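Local coordinates for excretory-secretory protein 2 (Ancylostoma ceylanicum, PDB 3NSW) that is secreted by a parasitic hookworm, adopts a netrin-like fold and probably acts as an immunomodulator in the host, at residues Glu17-Val22 / Asp47-Ala52. Sequence-based numbering, arbitrary orientation.
Sequences EDINDV and DVPKTA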
# COMPACT_ATOMS: atom_id res chain seq x y z
N GLU A 17 -8.17 10.88 6.18
CA GLU A 17 -7.34 11.81 5.41
C GLU A 17 -6.34 11.07 4.53
O GLU A 17 -6.06 11.49 3.40
CB GLU A 17 -6.58 12.78 6.32
CG GLU A 17 -7.40 13.40 7.41
CD GLU A 17 -7.28 12.67 8.73
OE1 GLU A 17 -6.28 12.90 9.44
OE2 GLU A 17 -8.19 11.86 9.05
N ASP A 18 -5.79 9.97 5.05
CA ASP A 18 -4.81 9.17 4.33
C ASP A 18 -5.47 8.48 3.14
O ASP A 18 -4.96 8.53 2.02
CB ASP A 18 -4.14 8.15 5.26
CG ASP A 18 -3.59 8.79 6.52
OD1 ASP A 18 -2.81 9.76 6.41
OD2 ASP A 18 -3.95 8.33 7.64
N ILE A 19 -6.63 7.88 3.39
CA ILE A 19 -7.44 7.21 2.38
C ILE A 19 -7.89 8.16 1.26
O ILE A 19 -7.79 7.83 0.08
CB ILE A 19 -8.66 6.52 3.00
CG1 ILE A 19 -8.19 5.32 3.85
CG2 ILE A 19 -9.63 6.03 1.92
CD1 ILE A 19 -9.24 4.84 4.84
N ASN A 20 -8.36 9.35 1.64
CA ASN A 20 -8.84 10.32 0.65
C ASN A 20 -7.76 10.86 -0.27
O ASN A 20 -8.05 11.30 -1.37
CB ASN A 20 -9.54 11.49 1.35
CG ASN A 20 -10.87 11.12 1.93
OD1 ASN A 20 -11.40 10.04 1.65
ND2 ASN A 20 -11.44 12.02 2.72
N ASP A 21 -6.51 10.81 0.18
CA ASP A 21 -5.42 11.38 -0.59
C ASP A 21 -4.69 10.41 -1.51
O ASP A 21 -3.75 10.80 -2.20
CB ASP A 21 -4.43 12.09 0.30
CG ASP A 21 -3.69 13.16 -0.45
OD1 ASP A 21 -4.36 13.90 -1.18
OD2 ASP A 21 -2.45 13.21 -0.36
N VAL A 22 -5.11 9.15 -1.53
CA VAL A 22 -4.54 8.18 -2.46
C VAL A 22 -5.55 7.80 -3.54
O VAL A 22 -6.73 8.11 -3.42
CB VAL A 22 -3.93 6.94 -1.73
CG1 VAL A 22 -2.76 7.38 -0.85
CG2 VAL A 22 -4.98 6.19 -0.90
N ASP A 47 -12.74 -0.64 -1.59
CA ASP A 47 -13.62 0.29 -2.30
C ASP A 47 -13.58 1.71 -1.71
O ASP A 47 -14.62 2.37 -1.59
CB ASP A 47 -15.04 -0.28 -2.33
CG ASP A 47 -15.13 -1.57 -3.11
OD1 ASP A 47 -14.70 -1.58 -4.28
OD2 ASP A 47 -15.63 -2.57 -2.56
N VAL A 48 -12.38 2.15 -1.36
CA VAL A 48 -12.11 3.48 -0.79
C VAL A 48 -10.82 4.06 -1.40
O VAL A 48 -9.89 3.30 -1.72
CB VAL A 48 -11.99 3.45 0.76
CG1 VAL A 48 -13.32 3.12 1.41
CG2 VAL A 48 -10.87 2.47 1.21
N PRO A 49 -10.75 5.40 -1.57
CA PRO A 49 -11.77 6.41 -1.29
C PRO A 49 -12.94 6.34 -2.27
O PRO A 49 -13.99 6.92 -2.01
CB PRO A 49 -11.02 7.74 -1.46
CG PRO A 49 -9.92 7.42 -2.41
CD PRO A 49 -9.51 6.01 -2.09
N LYS A 50 -12.75 5.63 -3.38
CA LYS A 50 -13.82 5.42 -4.35
C LYS A 50 -13.93 3.93 -4.64
O LYS A 50 -13.02 3.15 -4.34
CB LYS A 50 -13.54 6.19 -5.64
CG LYS A 50 -13.14 7.66 -5.44
CD LYS A 50 -12.91 8.40 -6.77
CE LYS A 50 -11.68 7.89 -7.51
NZ LYS A 50 -10.43 7.93 -6.69
N THR A 51 -15.07 3.52 -5.21
CA THR A 51 -15.28 2.14 -5.63
C THR A 51 -14.10 1.67 -6.48
O THR A 51 -13.61 2.41 -7.34
CB THR A 51 -16.61 1.97 -6.40
OG1 THR A 51 -17.69 2.42 -5.57
CG2 THR A 51 -16.85 0.50 -6.76
N ALA A 52 -13.64 0.45 -6.21
CA ALA A 52 -12.46 -0.10 -6.86
C ALA A 52 -12.74 -0.43 -8.32
O ALA A 52 -13.86 -0.82 -8.66
CB ALA A 52 -11.97 -1.35 -6.12
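Ile19, in the last turn of helix 16-20, turns its branched side chain onto Val48 and Pro49 of the loop segment 47-52. The methyl that does the touching is CG2, set anti to the backbone N; it lies 3.7 Å from Val48 CB, 3.8 Å from Val48 CG2 and 4.0 Å from Pro49 CD. Branching at CB suits both residues, since it puts apolar bulk next to the backbone in a buried spot where the two chains meet.

The Ile19 carbonyl faces the proline ring, with O 3.3 Å from Pro49 CG. Asn20, next in the chain, starts out away from the loop, but its amide folds back until OD1 lies 3.9 Å from Pro49 CB. That oxygen accepts a hydrogen bond from Gln16, so it already has a polar partner where it borders the ring. Where the helix has given way to extended chain, Val22 adds a second carbonyl, its O 3.4 Å from Pro49 CG. The ring carbons thus rest against two peptide oxygens, and no hydrogen bond joins the segments. A proline suits the spot: its ring gives a compact apolar edge, and it readily accepts the cis peptide bond that bends the chain between Val48 and Pro49.

Next to Pro49, Lys50 forms a salt bridge through NZ with Glu23 OE2, just after segment 17-22. In this netrin-like fold the loop joins neighbouring antiparallel strands 37-45 and 59-63, and the end of helix 16-20 meets it. Helix 98-104 touches both segments, Leu103 on Ile19 and Leu104 on Val48, while Phe89 of strand 88-92 meets Val22.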